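Local structure of phosphate binding protein (Planctomyces limnophilus, 4JWO) at residues T62-G67 and E108-T113; Q189-D194 and D217-S222; F203-N208 and L282-F287; D133-Q138 and Q333-D338. The protein probably binds phosphate ions and takes part in carrying phosphate across the cytoplasmic membrane. One frame throughout, in Å; residues are numbered along the deposited sequence.

Contact 1: residues T62-G67 and E108-T113; sequences TIAVDG and EEIDVT
The carboxylate of Asp111 meets the backbone of Ala64 through OD2, which takes Ala64 N from above the carboxylate plane, 38° out of it, in a nearly straight bond of 2.9 Å from Ala64 N to Asp111 OD2. The other oxygen, OD1, is held by salt bridges to Lys294 and Arg297, which probably helps to balance a buried acid. The carboxylate of Asp66 is turned back on its own strand, taking Gly67 N on the anti side of OD1, while OD2 bonds to Ser96. Between the backbones, Ala64 O is gripped twice, by Asp111 N at 2.9 Å and by Val112 N at 3.1 Å from that oxygen. One step on, Asp66 N reaches Val112 O at 3.0 Å, the regular bond of a parallel ladder. Val65 and Val112 lie side by side on one face of the sheet, Val65 CG1 to Val112 CG1 4.1 Å, and branched residues suit such extended, buried positions. On the face of Asp66 and Thr113, Ile110 sets its CD1 3.6 Å from Asp66 CB. Gly67 has backbone angles at which a CB would jam against the preceding carbonyl oxygen, which by itself calls for glycine; that CB would also come close to Thr113 OG1. Strand 61-67 runs between strands 89-93 and 112-115, all parallel and joined by helices, an order characteristic of the alpha/beta lobes of type II periplasmic binding proteins.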
# COMPACT_ATOMS: atom_id res chain seq x y z
N THR A 62 23.09 -11.91 -8.14
CA THR A 62 22.52 -10.64 -7.71
C THR A 62 21.13 -10.44 -8.30
O THR A 62 20.92 -10.67 -9.49
CB THR A 62 23.41 -9.46 -8.13
OG1 THR A 62 24.75 -9.69 -7.67
CG2 THR A 62 22.89 -8.15 -7.55
N ILE A 63 20.19 -10.03 -7.46
CA ILE A 63 18.85 -9.66 -7.90
C ILE A 63 18.64 -8.18 -7.60
O ILE A 63 18.73 -7.76 -6.45
CB ILE A 63 17.78 -10.49 -7.17
CG1 ILE A 63 18.11 -11.98 -7.22
CG2 ILE A 63 16.40 -10.24 -7.77
CD1 ILE A 63 17.24 -12.83 -6.33
N ALA A 64 18.39 -7.40 -8.64
CA ALA A 64 18.11 -5.98 -8.47
C ALA A 64 16.61 -5.75 -8.36
O ALA A 64 15.89 -5.95 -9.35
CB ALA A 64 18.68 -5.18 -9.63
N VAL A 65 16.14 -5.35 -7.18
CA VAL A 65 14.72 -5.07 -6.94
C VAL A 65 14.53 -3.57 -6.77
O VAL A 65 15.37 -2.90 -6.16
CB VAL A 65 14.22 -5.78 -5.65
CG1 VAL A 65 12.71 -5.59 -5.47
CG2 VAL A 65 14.56 -7.26 -5.70
N ASP A 66 13.44 -3.03 -7.31
CA ASP A 66 13.14 -1.61 -7.18
C ASP A 66 11.64 -1.51 -7.07
O ASP A 66 10.96 -2.52 -7.00
CB ASP A 66 13.67 -0.85 -8.40
CG ASP A 66 13.88 0.63 -8.12
OD1 ASP A 66 13.22 1.17 -7.22
OD2 ASP A 66 14.71 1.25 -8.83
N GLY A 67 11.12 -0.29 -7.05
CA GLY A 67 9.68 -0.10 -7.09
C GLY A 67 9.11 0.79 -6.01
O GLY A 67 9.80 1.66 -5.47
N GLU A 108 15.51 -1.80 -18.67
CA GLU A 108 16.20 -3.07 -18.41
C GLU A 108 17.40 -2.93 -17.48
O GLU A 108 18.44 -3.55 -17.69
CB GLU A 108 16.60 -3.76 -19.72
CG GLU A 108 15.40 -4.12 -20.58
CD GLU A 108 15.77 -5.02 -21.74
OE1 GLU A 108 16.29 -4.51 -22.76
OE2 GLU A 108 15.54 -6.25 -21.64
N GLU A 109 17.23 -2.12 -16.44
CA GLU A 109 18.31 -1.85 -15.49
C GLU A 109 18.06 -2.53 -14.14
O GLU A 109 18.87 -2.42 -13.22
CB GLU A 109 18.49 -0.34 -15.32
CG GLU A 109 18.98 0.36 -16.59
CD GLU A 109 18.68 1.86 -16.60
OE1 GLU A 109 17.89 2.32 -15.75
OE2 GLU A 109 19.22 2.55 -17.49
N ILE A 110 16.93 -3.24 -14.04
CA ILE A 110 16.58 -4.01 -12.84
C ILE A 110 15.93 -5.36 -13.20
O ILE A 110 15.56 -5.58 -14.35
CB ILE A 110 15.63 -3.22 -11.90
CG1 ILE A 110 14.33 -2.86 -12.63
CG2 ILE A 110 16.31 -1.96 -11.35
CD1 ILE A 110 13.31 -2.18 -11.73
N ASP A 111 15.77 -6.24 -12.21
CA ASP A 111 15.22 -7.58 -12.45
C ASP A 111 13.77 -7.71 -12.01
O ASP A 111 12.98 -8.43 -12.63
CB ASP A 111 16.03 -8.62 -11.68
CG ASP A 111 17.49 -8.62 -12.08
OD1 ASP A 111 17.77 -8.44 -13.28
OD2 ASP A 111 18.34 -8.80 -11.19
N VAL A 112 13.43 -7.02 -10.93
CA VAL A 112 12.12 -7.14 -10.30
C VAL A 112 11.64 -5.76 -9.89
O VAL A 112 12.41 -4.97 -9.36
CB VAL A 112 12.21 -8.02 -9.02
CG1 VAL A 112 10.91 -7.97 -8.24
CG2 VAL A 112 12.56 -9.45 -9.38
N THR A 113 10.37 -5.45 -10.13
CA THR A 113 9.85 -4.17 -9.68
C THR A 113 8.52 -4.30 -8.93
O THR A 113 7.64 -5.08 -9.32
CB THR A 113 9.79 -3.14 -10.85
OG1 THR A 113 9.62 -1.82 -10.32
CG2 THR A 113 8.66 -3.47 -11.82

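Contact 2: residues Q189-D194 and D217-S222; sequences QLFGAD and DYTANS. With SO4 (sulfate ion), chain C.
Tyr218 makes a strong polar contact with Ala193: Tyr218 OH donates to Ala193 O over 2.7 Å, almost in line with the carbonyl (178° at the oxygen). Three backbone bonds accompany it, Thr219 N to Leu190 O, Gly192 N to Thr219 O and Asn221 N to Gly192 O, the ladder of a parallel pair. A water that donates to Leu190 O also lies close to Thr219 OG1. Among the apolar contacts, Leu190 CB sits 3.5 Å from Tyr218 CB, and Phe191 lies alongside Thr219, CD2 3.6 Å from Thr219 CB. Gly192 suits its place because a CB there would come within 3.2 Å of Tyr218 CE2. A bound anion sits at the far end, held by hydrogen bonds: a sulfate ion, probably from the crystallisation liquor, accepts from Ser222, N to O2 at 2.8 Å and OG to O4 at 2.7 Å. Asp194 OD2 lies 2.7 Å from sulfate O2 as well. The two strands belong to a beta-alpha-beta unit whose helix, 198-208, meets Ala193 and Tyr218 through Phe200. Trp167 meets the Tyr218 ring edge-to-face, helix 224-233 packs on Phe191 through Leu227 and Val231, and strand 237-242 pairs with the other edge of 189-192.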
# COMPACT_ATOMS: atom_id res chain seq x y z
N GLN A 189 -8.18 17.81 14.96
CA GLN A 189 -6.80 17.52 15.35
C GLN A 189 -6.30 16.39 14.48
O GLN A 189 -6.77 15.27 14.60
CB GLN A 189 -6.73 17.11 16.83
CG GLN A 189 -7.52 18.00 17.79
CD GLN A 189 -6.86 19.35 18.03
OE1 GLN A 189 -5.82 19.66 17.44
NE2 GLN A 189 -7.46 20.15 18.91
N LEU A 190 -5.36 16.70 13.59
CA LEU A 190 -4.93 15.76 12.57
C LEU A 190 -3.74 14.91 12.99
O LEU A 190 -2.77 15.42 13.53
CB LEU A 190 -4.55 16.51 11.29
CG LEU A 190 -5.67 17.29 10.61
CD1 LEU A 190 -5.09 18.05 9.43
CD2 LEU A 190 -6.79 16.34 10.15
N PHE A 191 -3.83 13.61 12.70
CA PHE A 191 -2.77 12.65 12.97
C PHE A 191 -2.51 11.84 11.72
O PHE A 191 -3.44 11.45 11.03
CB PHE A 191 -3.19 11.71 14.11
CG PHE A 191 -3.36 12.40 15.43
CD1 PHE A 191 -4.59 12.94 15.79
CD2 PHE A 191 -2.29 12.51 16.30
CE1 PHE A 191 -4.74 13.60 17.01
CE2 PHE A 191 -2.44 13.16 17.51
CZ PHE A 191 -3.67 13.70 17.87
N GLY A 192 -1.24 11.58 11.42
CA GLY A 192 -0.92 10.81 10.24
C GLY A 192 0.51 10.35 10.16
O GLY A 192 1.31 10.56 11.08
N ALA A 193 0.84 9.75 9.01
CA ALA A 193 2.13 9.14 8.78
C ALA A 193 3.22 10.17 8.55
O ALA A 193 2.96 11.30 8.16
CB ALA A 193 2.05 8.20 7.58
N ASP A 194 4.45 9.75 8.80
CA ASP A 194 5.61 10.57 8.47
C ASP A 194 5.75 10.71 6.96
O ASP A 194 5.41 9.80 6.19
CB ASP A 194 6.89 9.93 9.03
CG ASP A 194 7.11 10.22 10.50
OD1 ASP A 194 6.23 10.84 11.12
OD2 ASP A 194 8.17 9.82 11.02
N ASP A 217 1.06 20.63 8.51
CA ASP A 217 0.68 20.98 9.88
C ASP A 217 -0.29 19.95 10.46
O ASP A 217 -1.51 20.13 10.48
CB ASP A 217 0.12 22.41 9.98
CG ASP A 217 -1.03 22.66 9.05
OD1 ASP A 217 -1.01 22.13 7.92
OD2 ASP A 217 -1.97 23.40 9.44
N TYR A 218 0.29 18.85 10.91
CA TYR A 218 -0.45 17.79 11.57
C TYR A 218 0.53 17.04 12.45
O TYR A 218 1.74 17.24 12.35
CB TYR A 218 -1.12 16.86 10.55
CG TYR A 218 -0.18 16.03 9.68
CD1 TYR A 218 0.35 16.55 8.51
CD2 TYR A 218 0.12 14.71 10.01
CE1 TYR A 218 1.20 15.80 7.71
CE2 TYR A 218 0.96 13.95 9.22
CZ TYR A 218 1.50 14.50 8.06
OH TYR A 218 2.31 13.74 7.26
N THR A 219 -0.00 16.20 13.33
CA THR A 219 0.85 15.39 14.18
C THR A 219 1.25 14.14 13.41
O THR A 219 0.44 13.25 13.16
CB THR A 219 0.14 15.03 15.49
OG1 THR A 219 -0.10 16.24 16.23
CG2 THR A 219 1.00 14.11 16.33
N ALA A 220 2.52 14.11 13.00
CA ALA A 220 3.05 13.00 12.23
C ALA A 220 3.95 12.15 13.11
O ALA A 220 4.77 12.68 13.84
CB ALA A 220 3.86 13.51 11.06
N ASN A 221 3.78 10.84 13.04
CA ASN A 221 4.67 9.96 13.77
C ASN A 221 4.88 8.65 13.03
O ASN A 221 3.97 8.14 12.38
CB ASN A 221 4.16 9.68 15.19
CG ASN A 221 5.28 9.33 16.15
OD1 ASN A 221 5.85 8.24 16.09
ND2 ASN A 221 5.63 10.26 17.03
N SER A 222 6.10 8.12 13.12
CA SER A 222 6.40 6.84 12.52
C SER A 222 5.82 5.69 13.31
O SER A 222 5.67 4.59 12.79
CB SER A 222 7.91 6.64 12.40
OG SER A 222 8.54 6.62 13.68
S SO4 C . 9.49 10.10 14.17
O1 SO4 C . 9.53 10.85 15.42
O2 SO4 C . 8.12 9.95 13.70
O3 SO4 C . 10.25 10.84 13.16
O4 SO4 C . 10.09 8.76 14.32
O HOH W 1 -2.51 16.99 15.87

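Contact 3: residues F203-N208 and L282-F287; sequences FTEVIN and LSRPLF
Leu282 pushes one methyl, CD2, into a hollow on the side of helix 198-208 lined by Phe203, Val206 and Ile207. Val206 CG2 comes nearest, 3.7 Å from Leu282 CD2. Phe203 CD1 follows at 4.1 Å from Leu282 CD2, and Ile207 CD1 completes the hollow at 4.5 Å from the same Leu282 atom. Ile207 CG1 packs over the centre of the Phe203 ring, so two of the walls pack on each other; a branched leucine is well shaped to fill the space between them and Val206. Leu282 lies just before strand 283-291, which pairs with 134-148 and, farther on, with 112-115. The contact joins the start of that strand, near the centre of the chain, to a helix of the region that also holds strands 189-192 and 219-220, consistent with the two-lobed fold of periplasmic binding proteins. Beyond the hollow, Arg284 reaches out straight to Glu205, its chain extended from CG to NE. The salt bridge is loose, with Arg284 NH1 3.1 Å from Glu205 OE2 and the carboxylate and guanidinium planes 54° apart; its hydrogen bonds are all weak. Val206 CG1 lies 4.1 Å from Arg284 NH1, and Tyr202 gives the guanidinium a cation-pi partner.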
# COMPACT_ATOMS: atom_id res chain seq x y z
N PHE A 203 -1.82 7.20 1.11
CA PHE A 203 -2.91 8.09 1.49
C PHE A 203 -2.93 9.35 0.65
O PHE A 203 -3.95 9.73 0.09
CB PHE A 203 -2.80 8.45 2.97
CG PHE A 203 -3.96 9.24 3.49
CD1 PHE A 203 -5.14 8.60 3.84
CD2 PHE A 203 -3.87 10.62 3.61
CE1 PHE A 203 -6.23 9.32 4.31
CE2 PHE A 203 -4.95 11.35 4.08
CZ PHE A 203 -6.13 10.69 4.43
N THR A 204 -1.77 10.00 0.53
CA THR A 204 -1.73 11.23 -0.24
C THR A 204 -2.01 10.99 -1.73
O THR A 204 -2.68 11.81 -2.36
CB THR A 204 -0.40 12.00 -0.06
OG1 THR A 204 0.69 11.21 -0.54
CG2 THR A 204 -0.20 12.35 1.40
N GLU A 205 -1.52 9.89 -2.28
CA GLU A 205 -1.77 9.58 -3.69
C GLU A 205 -3.27 9.52 -3.99
O GLU A 205 -3.75 10.14 -4.94
CB GLU A 205 -1.13 8.24 -4.09
CG GLU A 205 -1.45 7.76 -5.51
CD GLU A 205 -0.94 6.34 -5.78
OE1 GLU A 205 -0.01 5.88 -5.06
OE2 GLU A 205 -1.46 5.68 -6.69
N VAL A 206 -4.00 8.77 -3.18
CA VAL A 206 -5.39 8.50 -3.54
C VAL A 206 -6.37 9.54 -3.00
O VAL A 206 -7.47 9.68 -3.53
CB VAL A 206 -5.83 7.07 -3.17
CG1 VAL A 206 -4.90 6.06 -3.87
CG2 VAL A 206 -5.86 6.86 -1.66
N ILE A 207 -5.94 10.30 -1.99
CA ILE A 207 -6.77 11.36 -1.45
C ILE A 207 -6.49 12.71 -2.11
O ILE A 207 -7.42 13.45 -2.45
CB ILE A 207 -6.62 11.48 0.08
CG1 ILE A 207 -7.12 10.20 0.78
CG2 ILE A 207 -7.37 12.69 0.61
CD1 ILE A 207 -8.54 9.79 0.39
N ASN A 208 -5.21 13.03 -2.32
CA ASN A 208 -4.85 14.32 -2.89
C ASN A 208 -4.48 14.28 -4.36
O ASN A 208 -4.62 15.28 -5.07
CB ASN A 208 -3.71 14.95 -2.09
CG ASN A 208 -4.12 15.29 -0.68
OD1 ASN A 208 -5.29 15.51 -0.41
ND2 ASN A 208 -3.15 15.32 0.23
N LEU A 282 -9.06 3.22 -0.52
CA LEU A 282 -8.11 3.02 0.57
C LEU A 282 -7.73 1.56 0.87
O LEU A 282 -7.08 1.28 1.87
CB LEU A 282 -8.58 3.76 1.82
CG LEU A 282 -8.51 5.28 1.67
CD1 LEU A 282 -9.23 5.97 2.83
CD2 LEU A 282 -7.07 5.74 1.61
N SER A 283 -8.12 0.63 0.00
CA SER A 283 -7.43 -0.66 -0.04
C SER A 283 -7.16 -0.98 -1.49
O SER A 283 -7.93 -0.62 -2.38
CB SER A 283 -8.20 -1.79 0.66
OG SER A 283 -9.37 -2.19 -0.05
N ARG A 284 -6.03 -1.65 -1.74
CA ARG A 284 -5.65 -1.99 -3.10
C ARG A 284 -4.63 -3.12 -3.08
O ARG A 284 -3.89 -3.28 -2.12
CB ARG A 284 -5.05 -0.77 -3.81
CG ARG A 284 -3.72 -0.31 -3.24
CD ARG A 284 -3.30 0.97 -3.91
NE ARG A 284 -2.11 1.55 -3.32
CZ ARG A 284 -1.54 2.67 -3.76
NH1 ARG A 284 -2.06 3.32 -4.80
NH2 ARG A 284 -0.46 3.14 -3.17
N PRO A 285 -4.59 -3.90 -4.18
CA PRO A 285 -3.62 -4.99 -4.27
C PRO A 285 -2.22 -4.47 -4.55
O PRO A 285 -2.07 -3.42 -5.17
CB PRO A 285 -4.14 -5.82 -5.45
CG PRO A 285 -4.90 -4.82 -6.30
CD PRO A 285 -5.51 -3.85 -5.32
N LEU A 286 -1.21 -5.20 -4.08
CA LEU A 286 0.18 -4.86 -4.36
C LEU A 286 0.79 -5.92 -5.27
O LEU A 286 0.47 -7.10 -5.15
CB LEU A 286 0.97 -4.79 -3.06
CG LEU A 286 0.50 -3.74 -2.05
CD1 LEU A 286 1.48 -3.69 -0.88
CD2 LEU A 286 0.39 -2.38 -2.73
N PHE A 287 1.68 -5.49 -6.16
CA PHE A 287 2.24 -6.37 -7.18
C PHE A 287 3.76 -6.41 -7.20
O PHE A 287 4.45 -5.45 -6.86
CB PHE A 287 1.75 -5.97 -8.57
CG PHE A 287 0.25 -5.90 -8.68
CD1 PHE A 287 -0.48 -7.01 -9.03
CD2 PHE A 287 -0.41 -4.71 -8.42
CE1 PHE A 287 -1.86 -6.95 -9.13
CE2 PHE A 287 -1.80 -4.64 -8.51
CZ PHE A 287 -2.52 -5.76 -8.86

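Contact 4: residues D133-Q138 and Q333-D338; sequences DYVEFQ and QQRLAD
Arg335 meets Glu136 and Leu336 meets Phe137, two neighbours on helix 326-340 touching two neighbours on strand 134-148 in quite different ways. The helix runs nearly antiparallel to the strand, with segment axes 9.1 Å apart, a gap bridged by the side chains of Arg335 and Phe137. Leu336 and Phe137 cross at about a right angle. The aromatic ring presents its rim, with Phe137 CE1 3.8 Å from Leu336 CB, while Leu336 N lies at the ring edge, in its plane; CZ meets the leucine at CA and CD1. Both residues are apolar and fit edge against branch, which suits a buried seam, and Ile304 of helix 298-308 touches both. Arg335 instead points at the strand. Its aliphatic part and Val135 slide past each other in opposite directions, Arg335 CG 4.0 Å from Val135 CG1. The chain then bends at chi3 (-71°), which places NE, and the guanidinium beyond it turns its edge to the backbone: Arg335 NH1 donates to Glu136 O over 2.8 Å, from 44° above the carbonyl plane. That oxygen lies in the guanidinium plane. The extended Glu136 chain crosses the arginine at a slant, and Glu136 OE2 stays 4.1 Å from Arg335 NH1, beyond a salt bridge. A water spans the gap, donating to Glu136 OE2 and accepting from Arg335 NH1. The nearby carboxylate would probably still favour the arginine's charge electrostatically, but the direct polar hold on the strand is a single charged donor to a neutral carbonyl, beside an apolar seam.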
# COMPACT_ATOMS: atom_id res chain seq x y z
N ASP A 133 8.80 -9.43 -21.80
CA ASP A 133 7.64 -10.25 -21.52
C ASP A 133 7.39 -10.28 -20.01
O ASP A 133 7.81 -11.21 -19.32
CB ASP A 133 7.88 -11.67 -22.04
CG ASP A 133 6.61 -12.48 -22.14
OD1 ASP A 133 5.54 -12.00 -21.68
OD2 ASP A 133 6.68 -13.60 -22.68
N TYR A 134 6.68 -9.27 -19.51
CA TYR A 134 6.49 -9.12 -18.08
C TYR A 134 5.56 -10.18 -17.49
O TYR A 134 4.65 -10.67 -18.17
CB TYR A 134 5.95 -7.71 -17.76
CG TYR A 134 4.49 -7.48 -18.11
CD1 TYR A 134 3.49 -7.84 -17.22
CD2 TYR A 134 4.12 -6.89 -19.30
CE1 TYR A 134 2.16 -7.63 -17.52
CE2 TYR A 134 2.79 -6.67 -19.61
CZ TYR A 134 1.81 -7.04 -18.71
OH TYR A 134 0.49 -6.83 -19.00
N VAL A 135 5.78 -10.53 -16.23
CA VAL A 135 4.86 -11.40 -15.50
C VAL A 135 4.43 -10.68 -14.23
O VAL A 135 5.26 -10.16 -13.48
CB VAL A 135 5.49 -12.75 -15.14
CG1 VAL A 135 4.43 -13.70 -14.59
CG2 VAL A 135 6.17 -13.37 -16.36
N GLU A 136 3.12 -10.65 -13.98
CA GLU A 136 2.56 -9.91 -12.85
C GLU A 136 2.20 -10.85 -11.71
O GLU A 136 1.53 -11.87 -11.92
CB GLU A 136 1.31 -9.16 -13.32
CG GLU A 136 0.45 -8.59 -12.23
CD GLU A 136 -0.75 -7.88 -12.82
OE1 GLU A 136 -0.54 -6.91 -13.59
OE2 GLU A 136 -1.90 -8.29 -12.53
N PHE A 137 2.65 -10.52 -10.51
CA PHE A 137 2.29 -11.30 -9.33
C PHE A 137 1.64 -10.43 -8.27
O PHE A 137 2.25 -9.49 -7.78
CB PHE A 137 3.55 -11.96 -8.76
CG PHE A 137 4.17 -12.96 -9.68
CD1 PHE A 137 3.59 -14.21 -9.84
CD2 PHE A 137 5.32 -12.66 -10.39
CE1 PHE A 137 4.14 -15.15 -10.70
CE2 PHE A 137 5.88 -13.60 -11.25
CZ PHE A 137 5.29 -14.85 -11.40
N GLN A 138 0.39 -10.74 -7.91
CA GLN A 138 -0.26 -10.06 -6.80
C GLN A 138 0.24 -10.69 -5.50
O GLN A 138 0.14 -11.90 -5.31
CB GLN A 138 -1.78 -10.20 -6.89
CG GLN A 138 -2.52 -9.41 -5.83
CD GLN A 138 -4.02 -9.52 -5.96
OE1 GLN A 138 -4.56 -9.73 -7.05
NE2 GLN A 138 -4.71 -9.38 -4.85
N GLN A 333 0.67 -18.86 -8.21
CA GLN A 333 1.54 -20.03 -8.26
C GLN A 333 1.46 -20.71 -9.62
O GLN A 333 2.46 -21.16 -10.18
CB GLN A 333 1.18 -21.04 -7.17
CG GLN A 333 1.47 -20.57 -5.76
CD GLN A 333 1.03 -21.57 -4.71
OE1 GLN A 333 0.20 -22.45 -4.97
NE2 GLN A 333 1.59 -21.44 -3.50
N GLN A 334 0.25 -20.79 -10.15
CA GLN A 334 0.05 -21.42 -11.43
C GLN A 334 0.70 -20.56 -12.52
O GLN A 334 1.29 -21.07 -13.46
CB GLN A 334 -1.44 -21.66 -11.65
CG GLN A 334 -1.99 -22.76 -10.72
CD GLN A 334 -3.51 -22.78 -10.60
OE1 GLN A 334 -4.17 -21.75 -10.77
NE2 GLN A 334 -4.07 -23.94 -10.30
N ARG A 335 0.61 -19.25 -12.34
CA ARG A 335 1.22 -18.28 -13.26
C ARG A 335 2.75 -18.40 -13.28
O ARG A 335 3.38 -18.33 -14.33
CB ARG A 335 0.77 -16.87 -12.85
CG ARG A 335 1.10 -15.77 -13.84
CD ARG A 335 0.49 -14.44 -13.41
NE ARG A 335 -0.96 -14.39 -13.54
CZ ARG A 335 -1.71 -13.38 -13.11
NH1 ARG A 335 -1.16 -12.33 -12.50
NH2 ARG A 335 -3.03 -13.42 -13.26
N LEU A 336 3.35 -18.57 -12.11
CA LEU A 336 4.79 -18.77 -12.01
C LEU A 336 5.19 -20.06 -12.74
O LEU A 336 6.17 -20.08 -13.48
CB LEU A 336 5.22 -18.82 -10.55
CG LEU A 336 6.69 -19.16 -10.30
CD1 LEU A 336 7.59 -18.14 -10.97
CD2 LEU A 336 6.96 -19.22 -8.80
N ALA A 337 4.41 -21.11 -12.54
CA ALA A 337 4.71 -22.39 -13.17
C ALA A 337 4.73 -22.28 -14.70
O ALA A 337 5.60 -22.83 -15.35
CB ALA A 337 3.72 -23.44 -12.73
N ASP A 338 3.76 -21.56 -15.25
CA ASP A 338 3.68 -21.33 -16.69
C ASP A 338 4.88 -20.56 -17.24
O ASP A 338 5.38 -20.86 -18.32
CB ASP A 338 2.40 -20.55 -17.03
CG ASP A 338 1.21 -21.44 -17.30
OD1 ASP A 338 1.39 -22.66 -17.47
OD2 ASP A 338 0.09 -20.90 -17.37
O HOH W 2 -2.17 -10.21 -10.55

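How the contacts relate
Contact 1 is the most buried of the four; contacts 2, 3 and 4 are only partly buried. Yet contact 3 lies nearest the middle, its centre about 6 Å from the chain's centre, against about 18 to 21 Å for the others. Contacts 1 and 2 both pair parallel strands through backbone bonds, but contact 1 adds a buried acid, Asp111, with basic partners, and contact 2 ends at a bound sulfate. Contacts 3 and 4 set a helix against a strand, each combining apolar groups with an arginine, which meets a carboxylate in contact 3 and a carbonyl in contact 4. Their strands are sheet neighbours, and Phe287 touches Phe137. Helix 198-208 of contact 3 links the strands of contact 2.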